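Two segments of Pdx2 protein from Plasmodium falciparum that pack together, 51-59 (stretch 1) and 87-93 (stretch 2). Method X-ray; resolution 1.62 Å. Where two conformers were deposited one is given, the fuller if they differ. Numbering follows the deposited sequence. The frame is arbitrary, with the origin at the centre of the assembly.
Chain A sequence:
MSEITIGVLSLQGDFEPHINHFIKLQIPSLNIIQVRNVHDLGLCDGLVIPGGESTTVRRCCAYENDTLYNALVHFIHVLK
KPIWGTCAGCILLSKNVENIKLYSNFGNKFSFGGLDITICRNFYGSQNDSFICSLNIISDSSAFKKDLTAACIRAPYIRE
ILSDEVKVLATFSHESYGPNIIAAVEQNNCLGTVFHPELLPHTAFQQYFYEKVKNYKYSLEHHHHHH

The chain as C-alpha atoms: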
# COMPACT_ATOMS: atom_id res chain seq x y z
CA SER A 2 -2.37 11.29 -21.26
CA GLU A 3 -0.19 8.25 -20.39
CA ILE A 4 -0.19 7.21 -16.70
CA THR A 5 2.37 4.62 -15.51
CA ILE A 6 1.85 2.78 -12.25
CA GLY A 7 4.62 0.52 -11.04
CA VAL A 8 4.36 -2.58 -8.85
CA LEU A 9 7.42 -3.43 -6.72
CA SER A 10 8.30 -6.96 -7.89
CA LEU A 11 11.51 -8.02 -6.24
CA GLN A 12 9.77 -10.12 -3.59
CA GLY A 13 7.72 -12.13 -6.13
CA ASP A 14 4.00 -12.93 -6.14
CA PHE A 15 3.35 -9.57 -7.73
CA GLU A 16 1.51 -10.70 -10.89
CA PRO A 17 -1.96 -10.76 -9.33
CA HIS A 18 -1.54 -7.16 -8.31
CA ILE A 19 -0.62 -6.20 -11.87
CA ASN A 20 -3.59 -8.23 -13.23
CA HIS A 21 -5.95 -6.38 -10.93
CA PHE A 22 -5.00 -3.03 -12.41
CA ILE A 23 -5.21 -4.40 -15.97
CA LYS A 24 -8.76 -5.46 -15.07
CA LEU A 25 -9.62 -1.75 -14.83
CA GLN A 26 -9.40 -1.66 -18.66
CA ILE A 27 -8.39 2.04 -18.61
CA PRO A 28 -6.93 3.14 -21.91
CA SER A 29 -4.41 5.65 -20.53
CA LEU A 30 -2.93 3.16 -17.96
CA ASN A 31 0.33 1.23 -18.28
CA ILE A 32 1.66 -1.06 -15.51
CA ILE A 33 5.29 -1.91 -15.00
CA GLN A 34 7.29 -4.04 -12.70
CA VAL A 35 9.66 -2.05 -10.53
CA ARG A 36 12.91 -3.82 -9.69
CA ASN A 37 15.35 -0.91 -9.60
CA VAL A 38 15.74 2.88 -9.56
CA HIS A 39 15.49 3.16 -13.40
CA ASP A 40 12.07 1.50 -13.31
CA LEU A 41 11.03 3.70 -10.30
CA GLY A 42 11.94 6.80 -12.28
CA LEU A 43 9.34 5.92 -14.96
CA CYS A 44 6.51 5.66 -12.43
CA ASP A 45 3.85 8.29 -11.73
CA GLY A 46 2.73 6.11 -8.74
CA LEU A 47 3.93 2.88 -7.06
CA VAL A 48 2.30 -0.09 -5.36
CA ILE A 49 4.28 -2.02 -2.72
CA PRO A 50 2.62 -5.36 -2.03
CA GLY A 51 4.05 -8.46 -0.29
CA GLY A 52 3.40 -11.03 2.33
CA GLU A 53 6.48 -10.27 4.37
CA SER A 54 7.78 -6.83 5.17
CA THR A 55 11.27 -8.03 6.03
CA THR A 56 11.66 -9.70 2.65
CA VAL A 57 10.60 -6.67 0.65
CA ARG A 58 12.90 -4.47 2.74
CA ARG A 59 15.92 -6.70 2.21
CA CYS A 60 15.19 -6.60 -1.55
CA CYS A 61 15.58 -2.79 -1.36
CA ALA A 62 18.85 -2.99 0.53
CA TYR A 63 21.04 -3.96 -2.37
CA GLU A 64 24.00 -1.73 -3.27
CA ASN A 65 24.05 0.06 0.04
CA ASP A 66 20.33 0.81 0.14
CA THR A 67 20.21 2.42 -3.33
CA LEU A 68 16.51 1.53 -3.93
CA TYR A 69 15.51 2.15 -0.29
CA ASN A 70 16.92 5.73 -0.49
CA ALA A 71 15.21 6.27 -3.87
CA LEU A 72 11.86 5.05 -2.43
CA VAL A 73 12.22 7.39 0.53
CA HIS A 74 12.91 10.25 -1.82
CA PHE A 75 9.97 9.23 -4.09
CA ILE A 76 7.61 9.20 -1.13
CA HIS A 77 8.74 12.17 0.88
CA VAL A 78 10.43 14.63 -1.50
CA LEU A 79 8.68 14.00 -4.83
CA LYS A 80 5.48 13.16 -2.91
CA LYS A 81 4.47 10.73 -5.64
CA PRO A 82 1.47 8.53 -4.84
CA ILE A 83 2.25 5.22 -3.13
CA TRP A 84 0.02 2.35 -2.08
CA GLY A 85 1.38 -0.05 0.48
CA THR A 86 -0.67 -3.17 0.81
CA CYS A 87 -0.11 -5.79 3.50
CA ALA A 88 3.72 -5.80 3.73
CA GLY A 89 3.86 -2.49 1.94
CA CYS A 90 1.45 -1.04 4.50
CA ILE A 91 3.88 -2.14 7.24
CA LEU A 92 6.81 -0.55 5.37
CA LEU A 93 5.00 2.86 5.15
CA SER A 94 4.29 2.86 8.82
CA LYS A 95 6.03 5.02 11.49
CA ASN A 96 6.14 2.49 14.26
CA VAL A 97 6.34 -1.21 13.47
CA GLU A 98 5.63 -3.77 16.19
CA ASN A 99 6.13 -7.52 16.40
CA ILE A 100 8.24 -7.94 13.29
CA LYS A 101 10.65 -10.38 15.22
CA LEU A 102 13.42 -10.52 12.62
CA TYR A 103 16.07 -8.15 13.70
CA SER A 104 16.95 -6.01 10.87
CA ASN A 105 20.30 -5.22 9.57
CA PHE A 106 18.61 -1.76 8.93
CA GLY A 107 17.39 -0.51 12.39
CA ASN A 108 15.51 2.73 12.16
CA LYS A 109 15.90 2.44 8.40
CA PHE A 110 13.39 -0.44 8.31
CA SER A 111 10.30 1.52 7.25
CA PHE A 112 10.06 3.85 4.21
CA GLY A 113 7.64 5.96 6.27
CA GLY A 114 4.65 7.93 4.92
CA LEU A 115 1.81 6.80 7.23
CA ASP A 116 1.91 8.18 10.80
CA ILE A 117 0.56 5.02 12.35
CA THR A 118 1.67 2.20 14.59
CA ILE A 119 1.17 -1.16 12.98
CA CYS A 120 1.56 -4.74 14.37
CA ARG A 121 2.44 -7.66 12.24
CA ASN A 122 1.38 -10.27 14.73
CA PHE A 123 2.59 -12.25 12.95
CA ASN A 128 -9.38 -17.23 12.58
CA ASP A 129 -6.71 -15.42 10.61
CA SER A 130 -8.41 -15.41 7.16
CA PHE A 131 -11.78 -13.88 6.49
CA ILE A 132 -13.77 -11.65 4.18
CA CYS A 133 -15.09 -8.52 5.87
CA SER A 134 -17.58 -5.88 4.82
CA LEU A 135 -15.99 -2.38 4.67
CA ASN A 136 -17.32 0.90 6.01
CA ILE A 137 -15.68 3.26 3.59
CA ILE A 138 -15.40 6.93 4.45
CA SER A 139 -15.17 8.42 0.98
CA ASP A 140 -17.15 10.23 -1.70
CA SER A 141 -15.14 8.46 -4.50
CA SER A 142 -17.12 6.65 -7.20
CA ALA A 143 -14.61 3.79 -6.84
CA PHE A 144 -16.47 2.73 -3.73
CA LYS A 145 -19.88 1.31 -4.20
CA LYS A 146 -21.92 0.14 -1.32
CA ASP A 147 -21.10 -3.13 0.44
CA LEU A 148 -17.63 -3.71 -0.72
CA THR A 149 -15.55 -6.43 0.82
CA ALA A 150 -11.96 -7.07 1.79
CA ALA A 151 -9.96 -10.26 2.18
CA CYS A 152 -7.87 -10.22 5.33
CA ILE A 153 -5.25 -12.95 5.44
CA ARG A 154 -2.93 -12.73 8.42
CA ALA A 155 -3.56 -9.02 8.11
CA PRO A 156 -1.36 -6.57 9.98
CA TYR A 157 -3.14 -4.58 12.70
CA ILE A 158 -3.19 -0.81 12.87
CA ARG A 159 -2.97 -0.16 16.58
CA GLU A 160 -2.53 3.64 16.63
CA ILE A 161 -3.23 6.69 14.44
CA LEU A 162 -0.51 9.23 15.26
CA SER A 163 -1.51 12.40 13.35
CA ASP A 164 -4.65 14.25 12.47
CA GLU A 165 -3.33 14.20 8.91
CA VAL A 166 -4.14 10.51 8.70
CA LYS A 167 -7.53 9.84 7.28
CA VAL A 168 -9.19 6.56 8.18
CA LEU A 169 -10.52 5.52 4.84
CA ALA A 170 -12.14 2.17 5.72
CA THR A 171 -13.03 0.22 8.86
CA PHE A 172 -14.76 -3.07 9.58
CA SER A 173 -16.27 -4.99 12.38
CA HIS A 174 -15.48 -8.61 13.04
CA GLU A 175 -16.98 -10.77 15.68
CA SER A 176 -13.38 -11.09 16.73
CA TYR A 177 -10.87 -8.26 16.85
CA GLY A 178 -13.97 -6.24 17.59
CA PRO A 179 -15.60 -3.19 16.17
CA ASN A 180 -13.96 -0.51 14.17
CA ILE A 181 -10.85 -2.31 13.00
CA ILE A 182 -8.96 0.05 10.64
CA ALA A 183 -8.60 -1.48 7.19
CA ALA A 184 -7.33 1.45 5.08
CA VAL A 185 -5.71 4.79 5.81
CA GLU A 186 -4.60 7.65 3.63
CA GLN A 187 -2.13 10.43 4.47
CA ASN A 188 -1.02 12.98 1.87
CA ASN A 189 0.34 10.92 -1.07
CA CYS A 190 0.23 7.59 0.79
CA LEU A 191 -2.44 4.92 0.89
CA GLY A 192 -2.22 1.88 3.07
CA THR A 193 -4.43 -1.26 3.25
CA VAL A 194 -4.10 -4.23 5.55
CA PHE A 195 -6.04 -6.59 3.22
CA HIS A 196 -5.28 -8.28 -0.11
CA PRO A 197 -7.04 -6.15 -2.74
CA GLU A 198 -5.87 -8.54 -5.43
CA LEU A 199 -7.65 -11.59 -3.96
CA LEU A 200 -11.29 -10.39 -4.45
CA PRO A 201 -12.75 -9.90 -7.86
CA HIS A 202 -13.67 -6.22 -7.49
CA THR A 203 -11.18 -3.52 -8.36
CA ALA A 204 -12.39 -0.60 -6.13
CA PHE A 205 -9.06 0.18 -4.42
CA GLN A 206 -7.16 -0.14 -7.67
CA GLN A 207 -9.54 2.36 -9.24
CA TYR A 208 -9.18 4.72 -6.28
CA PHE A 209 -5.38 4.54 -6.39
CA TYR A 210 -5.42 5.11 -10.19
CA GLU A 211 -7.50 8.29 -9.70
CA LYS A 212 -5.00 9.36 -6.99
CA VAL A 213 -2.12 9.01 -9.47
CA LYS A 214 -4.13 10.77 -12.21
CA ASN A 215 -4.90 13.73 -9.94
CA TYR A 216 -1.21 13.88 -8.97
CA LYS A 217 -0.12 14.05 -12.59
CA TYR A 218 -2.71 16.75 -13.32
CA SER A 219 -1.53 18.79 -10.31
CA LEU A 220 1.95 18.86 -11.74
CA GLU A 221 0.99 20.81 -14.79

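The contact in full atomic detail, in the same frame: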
# COMPACT_ATOMS: atom_id res chain seq x y z
N GLY A 51 3.13 -7.45 -0.88
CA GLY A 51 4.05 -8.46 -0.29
C GLY A 51 3.38 -9.10 0.90
O GLY A 51 2.50 -8.53 1.55
N GLY A 52 3.84 -10.29 1.17
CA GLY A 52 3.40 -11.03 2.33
C GLY A 52 4.24 -10.72 3.53
O GLY A 52 3.73 -10.74 4.65
N GLU A 53 5.52 -10.49 3.30
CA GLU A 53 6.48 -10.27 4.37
C GLU A 53 7.31 -9.00 4.23
O GLU A 53 8.20 -8.90 3.35
CB GLU A 53 7.48 -11.41 4.36
CG GLU A 53 6.80 -12.74 4.67
CD GLU A 53 7.75 -13.89 4.97
OE1 GLU A 53 8.99 -13.67 5.03
OE2 GLU A 53 7.27 -15.06 5.12
N SER A 54 7.11 -8.12 5.20
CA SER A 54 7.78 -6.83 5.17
C SER A 54 9.28 -6.99 5.18
O SER A 54 9.98 -6.24 4.56
CB SER A 54 7.32 -5.95 6.30
OG SER A 54 7.56 -6.53 7.59
N THR A 55 9.83 -7.94 5.95
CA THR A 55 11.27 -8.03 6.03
C THR A 55 11.88 -8.44 4.70
O THR A 55 12.99 -8.01 4.34
CB THR A 55 11.73 -8.90 7.20
OG1 THR A 55 11.46 -8.20 8.42
CG2 THR A 55 13.16 -9.14 7.10
N THR A 56 11.18 -9.30 3.97
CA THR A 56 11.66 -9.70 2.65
C THR A 56 11.70 -8.57 1.64
O THR A 56 12.72 -8.39 1.02
CB THR A 56 10.76 -10.79 2.04
OG1 THR A 56 10.73 -11.90 2.95
CG2 THR A 56 11.32 -11.24 0.70
N VAL A 57 10.65 -7.82 1.56
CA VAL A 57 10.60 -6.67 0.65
C VAL A 57 11.69 -5.68 1.04
O VAL A 57 12.48 -5.21 0.24
CB VAL A 57 9.27 -6.02 0.69
CG1 VAL A 57 9.35 -4.66 -0.01
CG2 VAL A 57 8.13 -6.89 0.10
N ARG A 58 11.86 -5.43 2.34
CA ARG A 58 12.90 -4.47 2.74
C ARG A 58 14.30 -4.90 2.38
O ARG A 58 15.13 -4.13 1.97
CB ARG A 58 12.82 -4.23 4.26
CG ARG A 58 13.81 -3.25 4.81
CD ARG A 58 13.71 -1.84 4.15
NE ARG A 58 14.72 -0.89 4.62
CZ ARG A 58 15.96 -0.75 4.17
NH1 ARG A 58 16.47 -1.45 3.16
NH2 ARG A 58 16.74 0.20 4.68
N ARG A 59 14.62 -6.18 2.59
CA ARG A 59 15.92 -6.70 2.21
C ARG A 59 16.16 -6.59 0.69
O ARG A 59 17.26 -6.29 0.24
CB ARG A 59 15.91 -8.18 2.58
CG ARG A 59 17.14 -8.90 2.25
CD ARG A 59 17.18 -10.19 3.08
NE ARG A 59 17.43 -9.88 4.49
CZ ARG A 59 16.95 -10.57 5.53
NH1 ARG A 59 16.13 -11.62 5.38
NH2 ARG A 59 17.31 -10.20 6.76
N CYS A 87 -0.65 -4.76 2.59
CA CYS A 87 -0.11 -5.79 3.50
C CYS A 87 1.33 -5.48 3.90
O CYS A 87 1.54 -4.55 4.68
CB CYS A 87 -0.27 -7.16 2.87
SG CYS A 87 -0.45 -8.42 4.15
N ALA A 88 2.36 -6.22 3.44
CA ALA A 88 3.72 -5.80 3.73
C ALA A 88 4.03 -4.38 3.42
O ALA A 88 4.78 -3.76 4.15
CB ALA A 88 4.73 -6.63 2.98
N GLY A 89 3.55 -3.86 2.29
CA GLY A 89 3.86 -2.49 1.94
C GLY A 89 3.26 -1.59 2.97
O GLY A 89 3.75 -0.49 3.17
N CYS A 90 2.08 -1.92 3.48
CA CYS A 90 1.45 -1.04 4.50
C CYS A 90 2.37 -0.99 5.68
O CYS A 90 2.58 0.09 6.23
CB CYS A 90 0.06 -1.54 4.89
SG CYS A 90 -0.88 -0.36 5.84
N ILE A 91 2.93 -2.12 6.10
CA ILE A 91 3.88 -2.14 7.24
C ILE A 91 5.08 -1.20 6.95
O ILE A 91 5.43 -0.37 7.81
CB ILE A 91 4.36 -3.54 7.54
CG1 ILE A 91 3.18 -4.35 8.10
CG2 ILE A 91 5.53 -3.49 8.53
CD1 ILE A 91 3.51 -5.80 8.30
N LEU A 92 5.60 -1.29 5.75
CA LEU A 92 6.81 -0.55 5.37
C LEU A 92 6.54 0.93 5.12
O LEU A 92 7.48 1.69 4.95
CB LEU A 92 7.45 -1.18 4.16
CG LEU A 92 8.08 -2.55 4.42
CD1 LEU A 92 8.55 -3.17 3.10
CD2 LEU A 92 9.17 -2.46 5.49
N LEU A 93 5.32 1.40 5.10
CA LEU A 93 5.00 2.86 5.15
C LEU A 93 4.81 3.41 6.57
O LEU A 93 4.60 4.61 6.79
CB LEU A 93 3.77 3.18 4.33
CG LEU A 93 3.83 2.87 2.85
CD1 LEU A 93 2.53 3.15 2.09
CD2 LEU A 93 5.00 3.77 2.18

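The polar part of this contact is a single backbone hydrogen bond. Ala88 N donates to Gly51 O at 3.0 Å, with an N-H...O angle of 159°, so the bond is short and nearly straight. Its placement is economical. Ala88 opens the helix that follows the N-cap residue Cys87, and an amide in the first turn of a helix has no carbonyl of its own helix to bond to; the glycine loop supplies one. The same carbonyl also lies against the cap residue, with Gly51 O 3.4 Å from Cys87 CB. By the next turn each helix pays for itself: Ile91 N bonds Cys87 O, Leu92 N bonds Ala88 O, and, within the first helix, Val57 N bonds Glu53 O and Arg58 N bonds Ser54 O.

A second kind of interaction is close backbone packing, made possible by small residues. Ala88 is the knob. Its CB sits against the turn leading into the first helix, 3.7 Å from Glu53 C and 3.6 Å from Ser54 N, and the CA atoms of Ser54 and Ala88 come within 4.4 Å. Gly51 is glycine for reasons the geometry states twice over. At phi 132° and psi 155° a CB would be jammed against the preceding carbonyl oxygen, and an ideal CB would lie 2.9 Å from Val57 CG2, a clash, and a tight 3.2 Å from Ala88 CB. Gly52 and Glu53 contribute little; the Glu53 side chain points away.

The third kind is side-chain packing, mostly apolar, carried farther along the two helices, chiefly by Leu92. It has the largest area covered by the opposing stretch, and it reaches the first helix with a chi1 m, chi2 t rotamer. Leu92 CD1 lies 3.5 Å from Val57 CG1 and 3.7 Å from Ser54 O, while Leu92 CD2 approaches Arg58 CB at 4.2 Å. Arg58 thus offers aliphatic surface here, its guanidinium being hydrogen-bonded elsewhere in the structure. Ile91 adds a lighter touch, its CG2 3.8 Å from the hydroxyl oxygen Ser54 OG in van der Waals contact.

The helix axes cross at -70° and come no closer than 9.1 Å. Small residues meet where the helices begin, and a leucine one turn beyond Ala88 spans the gap to Ser54, Val57 and Arg58. The rule to read from this contact is compact: glycine and alanine where backbones meet, one loop carbonyl for a free helix amide, and a long side chain a turn later. Together the two stretches bury 362 Å².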